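UDP-N-Acetylenolpyruvylglucosamine Reductase (Thermus caldophilus, PDB 2GQU) catalyses the NADPH-dependent, FAD-mediated reduction of the enolpyruvyl group of UDP-N-acetylglucosamine enolpyruvate to give UDP-N-acetylmuramate for bacterial cell wall formation. Local coordinates at residues A197-K202 with H232-V237; G190-K195 with M227-H232; E129-F134 with G160-V165. All coordinates share one frame; numbering follows the deposited sequence.

Contact 1: A197-K202 with H232-V237; sequences AGCAFK and HGNFIV. With EPU (uridine-diphosphate-2(N-acetylglucosaminyl) butyric acid), chain C.
N234 and F201 grip each other twice through one flat amide. F201 N donates to N234 OD1 at 2.9 Å, and N234 ND2 returns a bond to F201 O at 2.8 Å, with that oxygen close to the amide plane. The amide can reach both because N234 CG stands anti to its own backbone N (chi1 -151°), which carries the group across the gap. OD1 also meets the edge of the F201 ring near CD1, and the amide and ring planes are only 6° apart. One residue back, A200 N points almost straight down the C=O of N234, so backbone and side chain of the same asparagine are both engaged. This is the tight half, and it holds the type I turn from H232 to F235 against the chain just past the corner at G198, in the C-terminal domain of the MurB family, where the likely proton donor C199 sits. C199 N donates to the ligand carboxylate oxygen O1E of EPU at 2.8 Å, while its SG lies 3.6 Å from C3E of the same ligand and about 3.9 Å from F235 CE1, oblique to that ring. G198 and the C199 amide cover one face of the F235 ring; a CB on G198 would run into EPU O1E. F235 CE1 in turn lies over the centre of one face of the H232 ring, the uracil C5U of EPU over the other, and N234 N donates to ND1 in the ring plane. Toward A197 the fit is looser. A200 CB and I236 CD1 just touch, at 4.1 Å, and no direct hydrogen bond joins A197 or G198 to I236: a single water takes one from A197 N and gives one each to G198 O and I236 O.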
loop_
_atom_site.group_PDB
_atom_site.type_symbol
_atom_site.label_atom_id
_atom_site.label_comp_id
_atom_site.label_asym_id
_atom_site.label_seq_id
_atom_site.Cartn_x
_atom_site.Cartn_y
_atom_site.Cartn_z
ATOM N N ALA A 197 -4.097 3.895 8.083
ATOM C CA ALA A 197 -3.265 3.675 6.894
ATOM C C ALA A 197 -1.921 3.134 7.371
ATOM O O ALA A 197 -0.860 3.503 6.864
ATOM C CB ALA A 197 -3.096 4.942 6.083
ATOM N N GLY A 198 -1.994 2.235 8.348
ATOM C CA GLY A 198 -0.800 1.581 8.871
ATOM C C GLY A 198 0.078 2.575 9.601
ATOM O O GLY A 198 -0.434 3.501 10.242
ATOM N N CYS A 199 1.394 2.398 9.504
ATOM C CA CYS A 199 2.322 3.311 10.163
ATOM C C CYS A 199 2.342 4.665 9.477
ATOM O O CYS A 199 2.626 4.749 8.288
ATOM C CB CYS A 199 3.731 2.734 10.179
ATOM S SG CYS A 199 3.940 1.516 11.459
ATOM N N ALA A 200 2.034 5.721 10.228
ATOM C CA ALA A 200 2.042 7.071 9.666
ATOM C C ALA A 200 3.446 7.576 9.344
ATOM O O ALA A 200 3.642 8.252 8.337
ATOM C CB ALA A 200 1.333 8.047 10.611
ATOM N N PHE A 201 4.403 7.259 10.213
ATOM C CA PHE A 201 5.764 7.759 10.090
ATOM C C PHE A 201 6.735 6.644 9.727
ATOM O O PHE A 201 6.602 5.516 10.187
ATOM C CB PHE A 201 6.208 8.473 11.378
ATOM C CG PHE A 201 5.312 9.626 11.771
ATOM C CD1 PHE A 201 4.325 9.469 12.743
ATOM C CD2 PHE A 201 5.463 10.873 11.168
ATOM C CE1 PHE A 201 3.490 10.537 13.082
ATOM C CE2 PHE A 201 4.638 11.933 11.502
ATOM C CZ PHE A 201 3.659 11.774 12.462
ATOM N N LYS A 202 7.722 6.964 8.902
ATOM C CA LYS A 202 8.797 6.005 8.670
ATOM C C LYS A 202 9.670 5.886 9.920
ATOM O O LYS A 202 9.791 6.837 10.678
ATOM C CB LYS A 202 9.638 6.399 7.465
ATOM C CG LYS A 202 9.927 7.875 7.324
ATOM C CD LYS A 202 10.836 8.165 6.116
ATOM C CE LYS A 202 10.386 7.471 4.836
ATOM N NZ LYS A 202 9.213 8.142 4.203
ATOM N N HIS A 232 -0.696 1.159 19.357
ATOM C CA HIS A 232 0.595 1.327 18.675
ATOM C C HIS A 232 0.727 2.805 18.302
ATOM O O HIS A 232 -0.137 3.363 17.625
ATOM C CB HIS A 232 0.661 0.427 17.427
ATOM C CG HIS A 232 2.033 0.292 16.823
ATOM N ND1 HIS A 232 2.748 1.365 16.329
ATOM C CD2 HIS A 232 2.795 -0.805 16.580
ATOM C CE1 HIS A 232 3.905 0.942 15.848
ATOM N NE2 HIS A 232 3.957 -0.374 15.984
ATOM N N GLY A 233 1.798 3.431 18.768
ATOM C CA GLY A 233 1.979 4.870 18.624
ATOM C C GLY A 233 2.100 5.370 17.198
ATOM O O GLY A 233 1.818 6.529 16.921
ATOM N N ASN A 234 2.527 4.495 16.293
ATOM C CA ASN A 234 2.696 4.898 14.892
ATOM C C ASN A 234 1.411 4.737 14.082
ATOM O O ASN A 234 1.384 5.022 12.891
ATOM C CB ASN A 234 3.880 4.144 14.245
ATOM C CG ASN A 234 4.561 4.945 13.134
ATOM O OD1 ASN A 234 4.200 6.092 12.848
ATOM N ND2 ASN A 234 5.575 4.335 12.504
ATOM N N PHE A 235 0.331 4.303 14.724
ATOM C CA PHE A 235 -0.932 4.172 14.023
ATOM C C PHE A 235 -1.828 5.334 14.412
ATOM O O PHE A 235 -2.189 5.474 15.578
ATOM C CB PHE A 235 -1.618 2.844 14.345
ATOM C CG PHE A 235 -1.051 1.664 13.598
ATOM C CD1 PHE A 235 0.217 1.170 13.897
ATOM C CD2 PHE A 235 -1.786 1.050 12.602
ATOM C CE1 PHE A 235 0.741 0.077 13.201
ATOM C CE2 PHE A 235 -1.277 -0.055 11.901
ATOM C CZ PHE A 235 -0.007 -0.540 12.212
ATOM N N ILE A 236 -2.138 6.185 13.443
ATOM C CA ILE A 236 -3.203 7.161 13.622
ATOM C C ILE A 236 -4.446 6.503 13.096
ATOM O O ILE A 236 -4.459 5.988 11.963
ATOM C CB ILE A 236 -2.933 8.478 12.884
ATOM C CG1 ILE A 236 -1.834 9.261 13.604
ATOM C CG2 ILE A 236 -4.233 9.315 12.769
ATOM C CD1 ILE A 236 -1.238 10.397 12.777
ATOM N N VAL A 237 -5.486 6.497 13.925
ATOM C CA VAL A 237 -6.727 5.818 13.576
ATOM C C VAL A 237 -7.906 6.803 13.389
ATOM O O VAL A 237 -7.914 7.916 13.943
ATOM C CB VAL A 237 -7.054 4.666 14.582
ATOM C CG1 VAL A 237 -5.938 3.617 14.587
ATOM C CG2 VAL A 237 -7.280 5.205 15.996
HETATM N N1U EPU C . 6.118 -0.738 20.689
HETATM C C2U EPU C . 5.980 0.174 21.763
HETATM N N3U EPU C . 5.078 1.158 21.703
HETATM C C4U EPU C . 4.341 1.379 20.602
HETATM C C5U EPU C . 4.473 0.579 19.475
HETATM C C6U EPU C . 5.404 -0.450 19.492
HETATM O O2U EPU C . 6.623 -0.003 22.817
HETATM O O4U EPU C . 3.518 2.313 20.596
HETATM C C1D EPU C . 7.362 -1.504 20.569
HETATM C C2D EPU C . 6.880 -2.923 20.303
HETATM O O2D EPU C . 6.497 -3.585 21.516
HETATM C C3D EPU C . 8.066 -3.569 19.633
HETATM C C4D EPU C . 8.859 -2.405 19.042
HETATM O O4D EPU C . 8.278 -1.185 19.523
HETATM O O3D EPU C . 8.833 -4.240 20.639
HETATM C C5D EPU C . 8.776 -2.425 17.521
HETATM O O5D EPU C . 7.393 -2.378 17.171
HETATM P PA EPU C . 6.838 -3.208 15.908
HETATM O O1A EPU C . 7.269 -4.649 16.036
HETATM O O2A EPU C . 5.376 -2.892 15.702
HETATM O O3A EPU C . 7.674 -2.575 14.676
HETATM P PB EPU C . 7.656 -1.050 14.128
HETATM O O1B EPU C . 9.093 -0.668 13.858
HETATM O O2B EPU C . 6.788 -0.148 14.984
HETATM C C1 EPU C . 7.598 -1.863 11.644
HETATM C C2 EPU C . 6.980 -1.423 10.325
HETATM C C3 EPU C . 5.584 -1.998 10.192
HETATM C C4 EPU C . 5.707 -3.521 10.175
HETATM C C5 EPU C . 6.372 -4.011 11.470
HETATM C C6 EPU C . 6.719 -5.498 11.404
HETATM C C7 EPU C . 8.148 0.471 9.459
HETATM C C8 EPU C . 8.225 1.938 9.234
HETATM N N2 EPU C . 7.080 0.021 10.142
HETATM O O1 EPU C . 6.895 -1.254 12.725
HETATM O O3 EPU C . 5.094 -1.547 8.947
HETATM O O4 EPU C . 4.427 -4.135 10.016
HETATM O O5 EPU C . 7.587 -3.295 11.732
HETATM O O6 EPU C . 7.968 -5.666 10.704
HETATM O O7 EPU C . 9.023 -0.264 9.032
HETATM C C1E EPU C . 3.641 0.066 7.904
HETATM O O1E EPU C . 2.557 0.646 7.718
HETATM O O2E EPU C . 4.675 0.290 7.231
HETATM C C2E EPU C . 3.774 -0.961 8.915
HETATM C C3E EPU C . 2.778 -1.350 9.709
HETATM O O HOH W 1 -2.659 5.072 10.097
#

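Contact 2: G190-K195 with M227-H232; sequences GQPKRK and MISLEH. With EPU (uridine-diphosphate-2(N-acetylglucosaminyl) butyric acid), chain C.
P192 carries most of the van der Waals contact, its ring lying against three residues of the loop that follows strand 226-228. CD comes to 3.8 Å from H232 CB, the two side chains crossing at about a right angle; CG touches S229 OG, and CB meets E231 OE2 at 3.6 Å. E231 reaches over the proline because its chain runs extended beyond CG, in line with chi2 of 175°. Q191 CG grazes H232 CD2, and these two side chains run side by side in the same direction, amide and imidazole planes nearly perpendicular.

Hydrogen bonds work within the loop or toward the ligand. S229 OG accepts from E231 N at 2.8 Å and from H232 N at a longer 3.2 Å but a straighter angle: an ST turn and ST motif that shape the backbone leading to the histidine. Outward, H232 NE2 donates to the diphosphate oxygen O2A of EPU at 2.9 Å, with a weak, bent bond to O2B of the other phosphate. Q191 NE2 donates to the sugar hydroxyl oxygen O4 at 3.0 Å, while R188 holds OE1 and so settles which way round the amide sits.

On the electrostatic side, G190 O and E231 O face each other at 3.3 Å, two acceptors with nothing to share. No hydrogen bond joins 190-195 to 227-232, which meet by van der Waals contact, mostly through P192, while Q191 NE2 and H232 NE2 turn to the ligand, one to the sugar and the other to the diphosphate.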
loop_
_atom_site.group_PDB
_atom_site.type_symbol
_atom_site.label_atom_id
_atom_site.label_comp_id
_atom_site.label_asym_id
_atom_site.label_seq_id
_atom_site.Cartn_x
_atom_site.Cartn_y
_atom_site.Cartn_z
ATOM N N GLY A 190 0.818 -6.551 18.284
ATOM C CA GLY A 190 0.630 -5.226 18.886
ATOM C C GLY A 190 -0.045 -4.179 18.020
ATOM O O GLY A 190 -0.268 -3.047 18.467
ATOM N N GLN A 191 -0.389 -4.539 16.785
ATOM C CA GLN A 191 -0.927 -3.553 15.848
ATOM C C GLN A 191 -2.448 -3.528 15.833
ATOM O O GLN A 191 -3.086 -4.588 15.849
ATOM C CB GLN A 191 -0.451 -3.842 14.429
ATOM C CG GLN A 191 1.037 -3.742 14.198
ATOM C CD GLN A 191 1.366 -4.006 12.738
ATOM O OE1 GLN A 191 0.465 -4.059 11.896
ATOM N NE2 GLN A 191 2.643 -4.193 12.438
ATOM N N PRO A 192 -3.040 -2.326 15.730
ATOM C CA PRO A 192 -4.495 -2.270 15.568
ATOM C C PRO A 192 -4.948 -2.687 14.158
ATOM O O PRO A 192 -4.214 -2.513 13.166
ATOM C CB PRO A 192 -4.837 -0.799 15.851
ATOM C CG PRO A 192 -3.578 -0.037 15.661
ATOM C CD PRO A 192 -2.411 -0.991 15.728
ATOM N N LYS A 193 -6.133 -3.280 14.091
ATOM C CA LYS A 193 -6.815 -3.530 12.823
ATOM C C LYS A 193 -8.135 -2.772 12.868
ATOM O O LYS A 193 -9.204 -3.356 13.089
ATOM C CB LYS A 193 -7.071 -5.023 12.595
ATOM C CG LYS A 193 -5.867 -5.934 12.730
ATOM C CD LYS A 193 -6.340 -7.346 13.068
ATOM C CE LYS A 193 -5.256 -8.389 12.843
ATOM N NZ LYS A 193 -5.151 -8.783 11.414
ATOM N N ARG A 194 -8.034 -1.457 12.719
ATOM C CA ARG A 194 -9.186 -0.570 12.594
ATOM C C ARG A 194 -8.943 0.311 11.373
ATOM O O ARG A 194 -8.022 0.049 10.596
ATOM C CB ARG A 194 -9.341 0.290 13.853
ATOM C CG ARG A 194 -9.279 -0.492 15.145
ATOM C CD ARG A 194 -10.152 0.116 16.216
ATOM N NE ARG A 194 -10.808 -0.925 17.003
ATOM C CZ ARG A 194 -11.472 -0.711 18.133
ATOM N NH1 ARG A 194 -11.566 0.515 18.639
ATOM N NH2 ARG A 194 -12.031 -1.729 18.769
ATOM N N LYS A 195 -9.753 1.350 11.197
ATOM C CA LYS A 195 -9.519 2.297 10.114
ATOM C C LYS A 195 -8.218 3.032 10.382
ATOM O O LYS A 195 -8.094 3.760 11.368
ATOM C CB LYS A 195 -10.698 3.264 9.940
ATOM C CG LYS A 195 -11.904 2.629 9.259
ATOM C CD LYS A 195 -12.946 3.670 8.921
ATOM C CE LYS A 195 -14.139 3.061 8.200
ATOM N NZ LYS A 195 -14.927 4.110 7.484
ATOM N N MET A 227 -7.129 9.996 15.973
ATOM C CA MET A 227 -6.470 9.689 17.242
ATOM C C MET A 227 -5.192 8.874 17.079
ATOM O O MET A 227 -5.138 7.941 16.270
ATOM C CB MET A 227 -7.434 8.965 18.186
ATOM C CG MET A 227 -6.869 8.768 19.574
ATOM S SD MET A 227 -8.021 7.990 20.699
ATOM C CE MET A 227 -7.673 6.284 20.359
ATOM N N ILE A 228 -4.160 9.224 17.848
ATOM C CA ILE A 228 -2.994 8.343 17.950
ATOM C C ILE A 228 -3.397 7.103 18.741
ATOM O O ILE A 228 -3.760 7.194 19.906
ATOM C CB ILE A 228 -1.779 9.031 18.594
ATOM C CG1 ILE A 228 -1.392 10.294 17.806
ATOM C CG2 ILE A 228 -0.597 8.041 18.687
ATOM C CD1 ILE A 228 -0.264 11.056 18.446
ATOM N N SER A 229 -3.347 5.944 18.090
ATOM C CA SER A 229 -3.813 4.702 18.700
ATOM C C SER A 229 -3.224 4.439 20.087
ATOM O O SER A 229 -2.045 4.675 20.333
ATOM C CB SER A 229 -3.505 3.513 17.788
ATOM O OG SER A 229 -3.590 2.300 18.518
ATOM N N LEU A 230 -4.057 3.894 20.972
ATOM C CA LEU A 230 -3.596 3.473 22.290
ATOM C C LEU A 230 -2.788 2.173 22.194
ATOM O O LEU A 230 -2.006 1.851 23.093
ATOM C CB LEU A 230 -4.778 3.316 23.260
ATOM C CG LEU A 230 -5.632 4.549 23.581
ATOM C CD1 LEU A 230 -6.933 4.126 24.266
ATOM C CD2 LEU A 230 -4.881 5.537 24.456
ATOM N N GLU A 231 -2.969 1.443 21.097
ATOM C CA GLU A 231 -2.309 0.139 20.886
ATOM C C GLU A 231 -0.898 0.222 20.280
ATOM O O GLU A 231 -0.007 -0.558 20.647
ATOM C CB GLU A 231 -3.205 -0.761 20.028
ATOM C CG GLU A 231 -4.637 -0.915 20.570
ATOM C CD GLU A 231 -5.533 -1.715 19.639
ATOM O OE1 GLU A 231 -5.285 -2.928 19.478
ATOM O OE2 GLU A 231 -6.485 -1.134 19.071
ATOM N N HIS A 232 -0.696 1.159 19.357
ATOM C CA HIS A 232 0.595 1.327 18.675
ATOM C C HIS A 232 0.727 2.805 18.302
ATOM O O HIS A 232 -0.137 3.363 17.625
ATOM C CB HIS A 232 0.661 0.427 17.427
ATOM C CG HIS A 232 2.033 0.292 16.823
ATOM N ND1 HIS A 232 2.748 1.365 16.329
ATOM C CD2 HIS A 232 2.795 -0.805 16.580
ATOM C CE1 HIS A 232 3.905 0.942 15.848
ATOM N NE2 HIS A 232 3.957 -0.374 15.984
HETATM N N1U EPU C . 6.118 -0.738 20.689
HETATM C C2U EPU C . 5.980 0.174 21.763
HETATM N N3U EPU C . 5.078 1.158 21.703
HETATM C C4U EPU C . 4.341 1.379 20.602
HETATM C C5U EPU C . 4.473 0.579 19.475
HETATM C C6U EPU C . 5.404 -0.450 19.492
HETATM O O2U EPU C . 6.623 -0.003 22.817
HETATM O O4U EPU C . 3.518 2.313 20.596
HETATM C C1D EPU C . 7.362 -1.504 20.569
HETATM C C2D EPU C . 6.880 -2.923 20.303
HETATM O O2D EPU C . 6.497 -3.585 21.516
HETATM C C3D EPU C . 8.066 -3.569 19.633
HETATM C C4D EPU C . 8.859 -2.405 19.042
HETATM O O4D EPU C . 8.278 -1.185 19.523
HETATM O O3D EPU C . 8.833 -4.240 20.639
HETATM C C5D EPU C . 8.776 -2.425 17.521
HETATM O O5D EPU C . 7.393 -2.378 17.171
HETATM P PA EPU C . 6.838 -3.208 15.908
HETATM O O1A EPU C . 7.269 -4.649 16.036
HETATM O O2A EPU C . 5.376 -2.892 15.702
HETATM O O3A EPU C . 7.674 -2.575 14.676
HETATM P PB EPU C . 7.656 -1.050 14.128
HETATM O O1B EPU C . 9.093 -0.668 13.858
HETATM O O2B EPU C . 6.788 -0.148 14.984
HETATM C C1 EPU C . 7.598 -1.863 11.644
HETATM C C2 EPU C . 6.980 -1.423 10.325
HETATM C C3 EPU C . 5.584 -1.998 10.192
HETATM C C4 EPU C . 5.707 -3.521 10.175
HETATM C C5 EPU C . 6.372 -4.011 11.470
HETATM C C6 EPU C . 6.719 -5.498 11.404
HETATM C C7 EPU C . 8.148 0.471 9.459
HETATM C C8 EPU C . 8.225 1.938 9.234
HETATM N N2 EPU C . 7.080 0.021 10.142
HETATM O O1 EPU C . 6.895 -1.254 12.725
HETATM O O3 EPU C . 5.094 -1.547 8.947
HETATM O O4 EPU C . 4.427 -4.135 10.016
HETATM O O5 EPU C . 7.587 -3.295 11.732
HETATM O O6 EPU C . 7.968 -5.666 10.704
HETATM O O7 EPU C . 9.023 -0.264 9.032
HETATM C C1E EPU C . 3.641 0.066 7.904
HETATM O O1E EPU C . 2.557 0.646 7.718
HETATM O O2E EPU C . 4.675 0.290 7.231
HETATM C C2E EPU C . 3.774 -0.961 8.915
HETATM C C3E EPU C . 2.778 -1.350 9.709
#

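Contact 3: E129-F134 with G160-V165; sequences EAVEVF and GIVTRV. With FAD (flavin-adenine dinucleotide), chain B.
E132 reaches T163 and R164 because its CG stands anti to the backbone N (chi1 -176°) and the chain then runs out extended, while T163 turns OG1 into the crowded position between its backbone N and carbonyl carbon (chi1 48°), facing the glutamate. These residues belong to an antiparallel beta ladder, strand 128-135 against strand 161-171, in the part of the fold that carries the FAD. F134 and I161 form a hydrogen-bonded pair, with F134 N to I161 O and I161 N to F134 O both at 2.8 Å. T163 N bonds E132 O almost straight, at 174°. V133 pairs with V162 and V131 with V165, so the second strand has one residue more between those pairs, as in a beta bulge. V131, V133, V162 and V165 lie on one face, where V131 CG1 meets V162 CG1 at 3.8 Å. On the other face, OE2 of E132 takes the T163 hydroxyl on its anti lone pair and forms a salt bridge with R164 NH1, modelled so short that its exact length is doubtful, at the edge of a guanidinium turned nearly perpendicular to the carboxylate; OE1 bridges to R31. With an alanine in place of E132, T163 OG1 would probably lose its acceptor, and R164 and R31 the carboxylate they share. R164 also pairs with E68, outside the ladder. The backbone of V162, on the strand edge turned from strand 128-135, pairs with the FAD adenine: V162 N donates to N1A, and N6A donates to V162 O, each at 2.9 Å.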
loop_
_atom_site.group_PDB
_atom_site.type_symbol
_atom_site.label_atom_id
_atom_site.label_comp_id
_atom_site.label_asym_id
_atom_site.label_seq_id
_atom_site.Cartn_x
_atom_site.Cartn_y
_atom_site.Cartn_z
ATOM N N GLU A 129 10.324 -11.650 -9.641
ATOM C CA GLU A 129 11.164 -12.080 -10.759
ATOM C C GLU A 129 11.136 -11.100 -11.927
ATOM O O GLU A 129 12.140 -10.907 -12.601
ATOM C CB GLU A 129 10.739 -13.464 -11.251
ATOM C CG GLU A 129 11.122 -14.559 -10.270
ATOM C CD GLU A 129 10.851 -15.961 -10.780
ATOM O OE1 GLU A 129 11.449 -16.904 -10.216
ATOM O OE2 GLU A 129 10.042 -16.132 -11.723
ATOM N N ALA A 130 9.973 -10.498 -12.193
ATOM C CA ALA A 130 9.838 -9.566 -13.314
ATOM C C ALA A 130 8.661 -8.663 -13.023
ATOM O O ALA A 130 7.737 -9.049 -12.310
ATOM C CB ALA A 130 9.610 -10.303 -14.641
ATOM N N VAL A 131 8.677 -7.475 -13.608
ATOM C CA VAL A 131 7.608 -6.516 -13.381
ATOM C C VAL A 131 7.257 -5.867 -14.715
ATOM O O VAL A 131 8.144 -5.321 -15.380
ATOM C CB VAL A 131 8.041 -5.404 -12.387
ATOM C CG1 VAL A 131 6.914 -4.403 -12.145
ATOM C CG2 VAL A 131 8.522 -5.992 -11.050
ATOM N N GLU A 132 5.980 -5.924 -15.103
ATOM C CA GLU A 132 5.511 -5.192 -16.288
ATOM C C GLU A 132 5.110 -3.790 -15.830
ATOM O O GLU A 132 4.342 -3.638 -14.875
ATOM C CB GLU A 132 4.322 -5.903 -16.937
ATOM C CG GLU A 132 3.885 -5.235 -18.217
ATOM C CD GLU A 132 2.718 -5.932 -18.864
ATOM O OE1 GLU A 132 2.923 -6.718 -19.820
ATOM O OE2 GLU A 132 1.587 -5.685 -18.419
ATOM N N VAL A 133 5.633 -2.766 -16.513
ATOM C CA VAL A 133 5.333 -1.374 -16.167
ATOM C C VAL A 133 4.884 -0.663 -17.422
ATOM O O VAL A 133 5.569 -0.731 -18.445
ATOM C CB VAL A 133 6.569 -0.615 -15.575
ATOM C CG1 VAL A 133 6.233 0.824 -15.244
ATOM C CG2 VAL A 133 7.094 -1.307 -14.317
ATOM N N PHE A 134 3.744 0.015 -17.327
ATOM C CA PHE A 134 3.219 0.840 -18.405
ATOM C C PHE A 134 3.691 2.275 -18.189
ATOM O O PHE A 134 3.411 2.870 -17.146
ATOM C CB PHE A 134 1.687 0.770 -18.426
ATOM C CG PHE A 134 1.054 1.627 -19.488
ATOM C CD1 PHE A 134 0.646 2.930 -19.193
ATOM C CD2 PHE A 134 0.861 1.130 -20.772
ATOM C CE1 PHE A 134 0.061 3.741 -20.174
ATOM C CE2 PHE A 134 0.278 1.932 -21.762
ATOM C CZ PHE A 134 -0.122 3.234 -21.458
ATOM N N GLY A 160 5.047 5.715 -14.357
ATOM C CA GLY A 160 4.920 4.259 -14.451
ATOM C C GLY A 160 3.789 3.654 -13.652
ATOM O O GLY A 160 3.614 3.937 -12.446
ATOM N N ILE A 161 3.023 2.813 -14.339
ATOM C CA ILE A 161 1.981 2.002 -13.707
ATOM C C ILE A 161 2.395 0.535 -13.740
ATOM O O ILE A 161 2.576 -0.029 -14.813
ATOM C CB ILE A 161 0.638 2.175 -14.444
ATOM C CG1 ILE A 161 0.273 3.666 -14.496
ATOM C CG2 ILE A 161 -0.441 1.312 -13.786
ATOM C CD1 ILE A 161 -1.054 3.954 -15.187
ATOM N N VAL A 162 2.552 -0.077 -12.561
ATOM C CA VAL A 162 2.834 -1.513 -12.483
ATOM C C VAL A 162 1.543 -2.219 -12.887
ATOM O O VAL A 162 0.497 -1.968 -12.295
ATOM C CB VAL A 162 3.254 -1.913 -11.057
ATOM C CG1 VAL A 162 3.409 -3.421 -10.934
ATOM C CG2 VAL A 162 4.554 -1.158 -10.667
ATOM N N THR A 163 1.623 -3.091 -13.893
ATOM C CA THR A 163 0.419 -3.753 -14.433
ATOM C C THR A 163 0.340 -5.261 -14.128
ATOM O O THR A 163 -0.747 -5.813 -13.981
ATOM C CB THR A 163 0.329 -3.542 -15.955
ATOM O OG1 THR A 163 1.601 -3.842 -16.550
ATOM C CG2 THR A 163 -0.040 -2.094 -16.260
ATOM N N ARG A 164 1.490 -5.911 -14.006
ATOM C CA ARG A 164 1.564 -7.344 -13.760
ATOM C C ARG A 164 2.960 -7.667 -13.241
ATOM O O ARG A 164 3.924 -6.941 -13.554
ATOM C CB ARG A 164 1.319 -8.127 -15.066
ATOM C CG ARG A 164 -0.074 -8.620 -15.316
ATOM C CD ARG A 164 -0.251 -8.989 -16.821
ATOM N NE ARG A 164 -1.522 -8.508 -17.350
ATOM C CZ ARG A 164 -1.652 -7.432 -18.110
ATOM N NH1 ARG A 164 -0.591 -6.745 -18.456
ATOM N NH2 ARG A 164 -2.849 -7.051 -18.543
ATOM N N VAL A 165 3.074 -8.747 -12.469
ATOM C CA VAL A 165 4.385 -9.209 -11.979
ATOM C C VAL A 165 4.525 -10.716 -12.130
ATOM O O VAL A 165 3.527 -11.424 -12.276
ATOM C CB VAL A 165 4.626 -8.846 -10.476
ATOM C CG1 VAL A 165 4.500 -7.321 -10.231
ATOM C CG2 VAL A 165 3.694 -9.641 -9.568
HETATM P PA FAD B . -2.084 2.815 -2.275
HETATM O O1A FAD B . -3.347 2.783 -3.069
HETATM O O2A FAD B . -2.194 3.291 -0.886
HETATM O O5B FAD B . -1.044 3.703 -3.084
HETATM C C5B FAD B . 0.260 3.931 -2.550
HETATM C C4B FAD B . 1.208 4.411 -3.648
HETATM O O4B FAD B . 1.370 3.388 -4.623
HETATM C C3B FAD B . 0.722 5.652 -4.403
HETATM O O3B FAD B . 1.863 6.393 -4.799
HETATM C C2B FAD B . 0.012 5.052 -5.613
HETATM O O2B FAD B . -0.098 5.910 -6.741
HETATM C C1B FAD B . 0.946 3.881 -5.887
HETATM N N9A FAD B . 0.350 2.784 -6.657
HETATM C C8A FAD B . -0.704 1.977 -6.317
HETATM N N7A FAD B . -0.897 1.076 -7.307
HETATM C C5A FAD B . 0.049 1.285 -8.271
HETATM C C6A FAD B . 0.354 0.663 -9.492
HETATM N N6A FAD B . -0.359 -0.362 -9.977
HETATM N N1A FAD B . 1.404 1.155 -10.238
HETATM C C2A FAD B . 2.168 2.219 -9.814
HETATM N N3A FAD B . 1.890 2.832 -8.616
HETATM C C4A FAD B . 0.843 2.365 -7.859
HETATM N N1 FAD B . 3.334 -1.310 4.596
HETATM C C2 FAD B . 4.528 -1.984 4.761
HETATM O O2 FAD B . 5.437 -1.731 4.009
HETATM N N3 FAD B . 4.654 -2.961 5.730
HETATM C C4 FAD B . 3.594 -3.276 6.551
HETATM O O4 FAD B . 3.750 -4.143 7.407
HETATM C C4X FAD B . 2.381 -2.591 6.407
HETATM N N5 FAD B . 1.300 -2.847 7.218
HETATM C C5X FAD B . 0.116 -2.165 7.050
HETATM C C6 FAD B . -0.961 -2.447 7.873
HETATM C C7 FAD B . -2.159 -1.768 7.723
HETATM C C7M FAD B . -3.283 -2.130 8.649
HETATM C C8 FAD B . -2.281 -0.782 6.735
HETATM C C8M FAD B . -3.567 -0.034 6.552
HETATM C C9 FAD B . -1.207 -0.490 5.916
HETATM C C9A FAD B . 0.004 -1.171 6.064
HETATM N N10 FAD B . 1.102 -0.891 5.257
HETATM C C10 FAD B . 2.274 -1.603 5.421
HETATM C "C1'" FAD B . 1.134 0.273 4.314
HETATM C "C2'" FAD B . 0.607 -0.126 2.937
HETATM O "O2'" FAD B . -0.207 -1.296 3.013
HETATM C "C3'" FAD B . 1.731 -0.275 1.896
HETATM O "O3'" FAD B . 2.452 0.923 1.666
HETATM C "C4'" FAD B . 1.192 -0.829 0.588
HETATM O "O4'" FAD B . 2.256 -1.231 -0.275
HETATM C "C5'" FAD B . 0.279 0.160 -0.124
HETATM O "O5'" FAD B . -0.341 -0.514 -1.207
HETATM P P FAD B . -1.748 -0.018 -1.779
HETATM O O1P FAD B . -2.172 -0.933 -2.895
HETATM O O2P FAD B . -2.764 0.148 -0.701
HETATM O O3P FAD B . -1.309 1.397 -2.421
#

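How the contacts relate
Contact 3 closes first along the chain, and contacts 1 and 2 follow with their segments interleaved: 190-195, 197-202, 227-232, 232-237. Contacts 1 and 2 have centres about 8 Å apart, share H232 and touch through probable hydrogen bonds: V237 N to M227 O, between neighbouring strands 226-228 and 235-238 of a three-stranded antiparallel sheet, and S229 N to F235 O just past the first of them. Both lie in the C-terminal domain of the MurB family and hold EPU. Contact 3 belongs to a separate antiparallel sheet on the opposite side of the chain's centre, its centre about 28 Å from that of contact 1. There it meets the adenine end of FAD, while contact 1 touches the same cofactor near EPU, so FAD spans the two regions.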